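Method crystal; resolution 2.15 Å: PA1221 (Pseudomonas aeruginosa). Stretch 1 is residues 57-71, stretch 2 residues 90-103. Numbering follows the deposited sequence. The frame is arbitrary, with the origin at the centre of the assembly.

Stretch 1 57-71: QLLDSAEQLSDYLLE
Stretch 2 (90-103) SITCLLAILLSGHH

Two helices of one chain cross at close range through a pair of interlocked alanines, with leucines packed around the crossing and a single serine–serine hydrogen bond beside it. Residues 57-71 are helical throughout, and the helix extends beyond both ends of the stretch; the second helix enters from earlier in the chain and runs through L99. The N-to-C directions make an angle of 57° (signed crossing angle -57°), the axes approach to 7.9 Å, and 734 Å² is buried, both sides summed. A62 and A96 set the register, CA to CA 4.4 Å. Both point toward the opposing helix, and their methyls are short enough to let the backbones nearly meet: A96 CB lies 3.2 Å from A62 O and 4.3 Å from A62 CB. Each is a knob in a hole, A62 among T92, L95, A96 and L99, A96 among A62, L65, S66 and L69.

Toward the N-terminal end of both stretches, L58 (chi1 t, chi2 p) starts sideways but brings its end nearer, CD1 reaching 3.4 Å from T92 OG1 and CG 4.1 Å from L95 CD2. L95, also t and p, places CD2 3.6 Å from A62 CB. T92 (chi1 m) turns its methyl to the first helix, CG2 standing 3.7 Å from S61 CB and 3.5 Å from A62 N, while its OG1 is hydrogen-bonded just outside the stretches. L65 (t, p) covers A96, CG to CB 3.5 Å, and extends CD2 to 3.9 Å from C93 SG. L99 (m, t) sets CD1 3.8 Å from A62 CB.

Further along, L69 (m, t) directs CD1 to I97 CG1 at 3.7 Å and to A96 CB at 4.1 Å. Next to it, S66 (chi1 t) donates from OG to S100 OG at 2.8 Å; S100 (chi1 m) in turn donates from OG to A96 O at 2.7 Å, a relay that leads the polar link back into the second helix's own last turn. L70 (m, t) closes over this end, CD2 3.6 Å from S100 O and 3.8 Å from S100 CB.

The second helix ends in a Schellman motif: G101 N bonds to L98 O at 3.0 Å and H102 N to I97 O at 3.1 Å. G101 has phi/psi 82/7, where a CB would jam against the preceding carbonyl O, so glycine fits. H102 (chi1 m, chi2 -35°) then points toward the first helix, its ring edge near L69 O, with NE2 4.4 Å from that atom.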

# COMPACT_ATOMS: atom_id res chain seq x y z
N GLN A 57 -20.29 -18.10 -4.43
CA GLN A 57 -19.23 -19.08 -4.19
C GLN A 57 -18.15 -18.51 -3.27
O GLN A 57 -17.66 -19.20 -2.38
CB GLN A 57 -18.60 -19.56 -5.49
CG GLN A 57 -19.64 -19.94 -6.54
CD GLN A 57 -19.04 -20.29 -7.88
OE1 GLN A 57 -18.35 -19.48 -8.51
NE2 GLN A 57 -19.31 -21.51 -8.35
N LEU A 58 -17.78 -17.25 -3.49
CA LEU A 58 -16.77 -16.58 -2.67
C LEU A 58 -17.21 -16.54 -1.21
O LEU A 58 -16.46 -16.94 -0.32
CB LEU A 58 -16.46 -15.17 -3.18
CG LEU A 58 -15.37 -14.45 -2.38
CD1 LEU A 58 -14.15 -15.36 -2.18
CD2 LEU A 58 -14.97 -13.11 -2.99
N LEU A 59 -18.45 -16.09 -0.98
CA LEU A 59 -19.05 -16.03 0.35
C LEU A 59 -19.12 -17.41 1.02
O LEU A 59 -18.77 -17.54 2.18
CB LEU A 59 -20.43 -15.36 0.30
CG LEU A 59 -21.19 -15.18 1.63
CD1 LEU A 59 -20.39 -14.38 2.62
CD2 LEU A 59 -22.56 -14.55 1.41
N ASP A 60 -19.58 -18.44 0.30
CA ASP A 60 -19.60 -19.80 0.83
C ASP A 60 -18.21 -20.31 1.24
O ASP A 60 -18.03 -20.89 2.33
CB ASP A 60 -20.18 -20.79 -0.18
CG ASP A 60 -21.68 -20.62 -0.41
OD1 ASP A 60 -22.35 -19.91 0.38
OD2 ASP A 60 -22.18 -21.22 -1.39
N SER A 61 -17.23 -20.12 0.37
CA SER A 61 -15.88 -20.61 0.66
C SER A 61 -15.30 -19.87 1.88
O SER A 61 -14.73 -20.49 2.79
CB SER A 61 -14.97 -20.47 -0.56
OG SER A 61 -15.49 -21.20 -1.66
N ALA A 62 -15.48 -18.56 1.89
CA ALA A 62 -14.98 -17.73 2.97
C ALA A 62 -15.70 -18.02 4.29
O ALA A 62 -15.09 -18.01 5.34
CB ALA A 62 -15.08 -16.24 2.61
N GLU A 63 -17.01 -18.26 4.24
CA GLU A 63 -17.75 -18.65 5.44
C GLU A 63 -17.20 -19.95 6.01
O GLU A 63 -16.97 -20.06 7.22
CB GLU A 63 -19.26 -18.78 5.16
CG GLU A 63 -19.98 -17.43 4.95
CD GLU A 63 -21.50 -17.55 4.87
OE1 GLU A 63 -22.02 -18.54 4.32
OE2 GLU A 63 -22.18 -16.64 5.38
N GLN A 64 -16.95 -20.93 5.14
CA GLN A 64 -16.38 -22.21 5.60
C GLN A 64 -15.00 -22.07 6.26
O GLN A 64 -14.74 -22.57 7.39
CB GLN A 64 -16.32 -23.21 4.44
CG GLN A 64 -15.84 -24.59 4.86
CD GLN A 64 -15.79 -25.55 3.70
OE1 GLN A 64 -16.31 -25.28 2.62
NE2 GLN A 64 -15.15 -26.70 3.92
N LEU A 65 -14.11 -21.36 5.57
CA LEU A 65 -12.80 -21.08 6.14
C LEU A 65 -12.94 -20.33 7.48
O LEU A 65 -12.21 -20.58 8.43
CB LEU A 65 -11.94 -20.28 5.16
CG LEU A 65 -10.55 -19.89 5.67
CD1 LEU A 65 -9.82 -21.13 6.19
CD2 LEU A 65 -9.74 -19.21 4.56
N SER A 66 -13.91 -19.42 7.54
CA SER A 66 -14.15 -18.66 8.76
C SER A 66 -14.59 -19.61 9.86
O SER A 66 -14.29 -19.38 11.03
CB SER A 66 -15.18 -17.55 8.54
OG SER A 66 -15.55 -16.94 9.78
N ASP A 67 -15.29 -20.68 9.50
CA ASP A 67 -15.68 -21.68 10.48
C ASP A 67 -14.43 -22.27 11.12
O ASP A 67 -14.33 -22.41 12.35
CB ASP A 67 -16.51 -22.79 9.84
CG ASP A 67 -17.90 -22.35 9.50
OD1 ASP A 67 -18.37 -21.36 10.10
OD2 ASP A 67 -18.53 -23.01 8.64
N TYR A 68 -13.46 -22.60 10.27
CA TYR A 68 -12.17 -23.07 10.79
C TYR A 68 -11.42 -22.03 11.69
O TYR A 68 -10.96 -22.33 12.83
CB TYR A 68 -11.30 -23.55 9.61
CG TYR A 68 -9.86 -23.80 9.96
CD1 TYR A 68 -9.42 -25.07 10.35
CD2 TYR A 68 -8.92 -22.77 9.90
CE1 TYR A 68 -8.10 -25.30 10.66
CE2 TYR A 68 -7.60 -22.99 10.21
CZ TYR A 68 -7.19 -24.25 10.59
OH TYR A 68 -5.86 -24.45 10.91
N LEU A 69 -11.32 -20.80 11.20
CA LEU A 69 -10.65 -19.74 11.95
C LEU A 69 -11.30 -19.52 13.32
O LEU A 69 -10.62 -19.37 14.33
CB LEU A 69 -10.66 -18.43 11.16
CG LEU A 69 -10.00 -18.45 9.78
CD1 LEU A 69 -9.99 -17.03 9.19
CD2 LEU A 69 -8.58 -19.02 9.89
N LEU A 70 -12.63 -19.50 13.34
CA LEU A 70 -13.34 -19.27 14.59
C LEU A 70 -13.16 -20.45 15.52
O LEU A 70 -13.13 -20.28 16.73
CB LEU A 70 -14.83 -19.02 14.33
CG LEU A 70 -15.03 -17.61 13.77
CD1 LEU A 70 -16.45 -17.38 13.28
CD2 LEU A 70 -14.58 -16.55 14.78
N GLU A 71 -13.05 -21.66 14.95
CA GLU A 71 -12.78 -22.82 15.79
C GLU A 71 -11.45 -22.67 16.53
O GLU A 71 -11.36 -22.98 17.71
CB GLU A 71 -12.81 -24.12 15.00
CG GLU A 71 -12.32 -25.30 15.84
CD GLU A 71 -12.50 -26.64 15.17
OE1 GLU A 71 -12.16 -26.77 13.97
OE2 GLU A 71 -12.99 -27.57 15.85
N SER A 90 -6.16 -16.89 -1.81
CA SER A 90 -5.71 -15.83 -0.89
C SER A 90 -6.81 -14.78 -0.63
O SER A 90 -7.04 -14.35 0.52
CB SER A 90 -4.36 -15.22 -1.34
OG SER A 90 -4.42 -14.73 -2.66
N ILE A 91 -7.53 -14.41 -1.69
CA ILE A 91 -8.69 -13.53 -1.61
C ILE A 91 -9.75 -14.08 -0.64
O ILE A 91 -10.28 -13.36 0.24
CB ILE A 91 -9.34 -13.34 -3.01
CG1 ILE A 91 -8.35 -12.77 -4.03
CG2 ILE A 91 -10.61 -12.48 -2.91
CD1 ILE A 91 -7.75 -11.42 -3.64
N THR A 92 -10.07 -15.36 -0.80
CA THR A 92 -10.97 -16.04 0.13
C THR A 92 -10.45 -15.98 1.58
O THR A 92 -11.23 -15.79 2.53
CB THR A 92 -11.19 -17.50 -0.31
OG1 THR A 92 -11.56 -17.52 -1.69
CG2 THR A 92 -12.26 -18.18 0.54
N CYS A 93 -9.14 -16.13 1.76
CA CYS A 93 -8.55 -16.00 3.10
C CYS A 93 -8.84 -14.64 3.69
O CYS A 93 -9.20 -14.53 4.86
CB CYS A 93 -7.03 -16.18 3.07
SG CYS A 93 -6.47 -17.87 3.00
N LEU A 94 -8.66 -13.59 2.89
CA LEU A 94 -8.85 -12.24 3.42
C LEU A 94 -10.28 -12.07 3.90
O LEU A 94 -10.53 -11.49 4.97
CB LEU A 94 -8.53 -11.18 2.36
CG LEU A 94 -7.10 -11.16 1.79
CD1 LEU A 94 -6.98 -10.00 0.82
CD2 LEU A 94 -6.06 -11.03 2.91
N LEU A 95 -11.23 -12.56 3.10
CA LEU A 95 -12.63 -12.39 3.52
C LEU A 95 -12.94 -13.24 4.76
O LEU A 95 -13.70 -12.82 5.62
CB LEU A 95 -13.60 -12.72 2.36
CG LEU A 95 -15.10 -12.57 2.64
CD1 LEU A 95 -15.44 -11.13 3.07
CD2 LEU A 95 -15.93 -12.98 1.40
N ALA A 96 -12.40 -14.46 4.83
CA ALA A 96 -12.70 -15.35 5.95
C ALA A 96 -12.13 -14.77 7.26
O ALA A 96 -12.76 -14.84 8.33
CB ALA A 96 -12.16 -16.74 5.68
N ILE A 97 -10.94 -14.18 7.14
CA ILE A 97 -10.32 -13.50 8.27
C ILE A 97 -11.22 -12.36 8.73
O ILE A 97 -11.57 -12.28 9.90
CB ILE A 97 -8.90 -12.99 7.94
CG1 ILE A 97 -7.92 -14.16 7.96
CG2 ILE A 97 -8.45 -11.97 9.00
CD1 ILE A 97 -6.68 -13.96 7.08
N LEU A 98 -11.65 -11.50 7.80
CA LEU A 98 -12.53 -10.40 8.20
C LEU A 98 -13.86 -10.86 8.82
O LEU A 98 -14.32 -10.28 9.82
CB LEU A 98 -12.79 -9.46 7.03
CG LEU A 98 -11.53 -8.81 6.45
CD1 LEU A 98 -11.97 -7.77 5.45
CD2 LEU A 98 -10.68 -8.18 7.56
N LEU A 99 -14.47 -11.87 8.22
CA LEU A 99 -15.70 -12.48 8.71
C LEU A 99 -15.58 -12.97 10.14
O LEU A 99 -16.57 -13.01 10.88
CB LEU A 99 -16.08 -13.68 7.84
CG LEU A 99 -16.78 -13.41 6.50
CD1 LEU A 99 -16.85 -14.70 5.63
CD2 LEU A 99 -18.17 -12.84 6.74
N SER A 100 -14.37 -13.41 10.50
CA SER A 100 -14.10 -13.94 11.84
C SER A 100 -13.83 -12.86 12.91
O SER A 100 -13.61 -13.19 14.08
CB SER A 100 -12.91 -14.90 11.78
OG SER A 100 -13.12 -15.87 10.77
N GLY A 101 -13.83 -11.59 12.52
CA GLY A 101 -13.53 -10.52 13.45
C GLY A 101 -12.02 -10.37 13.60
O GLY A 101 -11.52 -9.58 14.41
N HIS A 102 -11.27 -11.11 12.80
CA HIS A 102 -9.83 -11.03 12.86
C HIS A 102 -9.28 -10.07 11.80
O HIS A 102 -10.03 -9.57 10.96
CB HIS A 102 -9.25 -12.44 12.74
CG HIS A 102 -9.74 -13.38 13.79
ND1 HIS A 102 -10.00 -12.97 15.08
CD2 HIS A 102 -10.07 -14.69 13.75
CE1 HIS A 102 -10.44 -13.99 15.79
NE2 HIS A 102 -10.49 -15.05 15.01
N HIS A 103 -7.97 -9.83 11.83
CA HIS A 103 -7.34 -8.93 10.87
C HIS A 103 -6.17 -9.60 10.18
O HIS A 103 -5.48 -10.44 10.77
CB HIS A 103 -6.90 -7.58 11.51
CG HIS A 103 -6.18 -7.71 12.82
ND1 HIS A 103 -6.84 -7.80 14.02
CD2 HIS A 103 -4.86 -7.69 13.12
CE1 HIS A 103 -5.96 -7.86 15.01
NE2 HIS A 103 -4.75 -7.80 14.49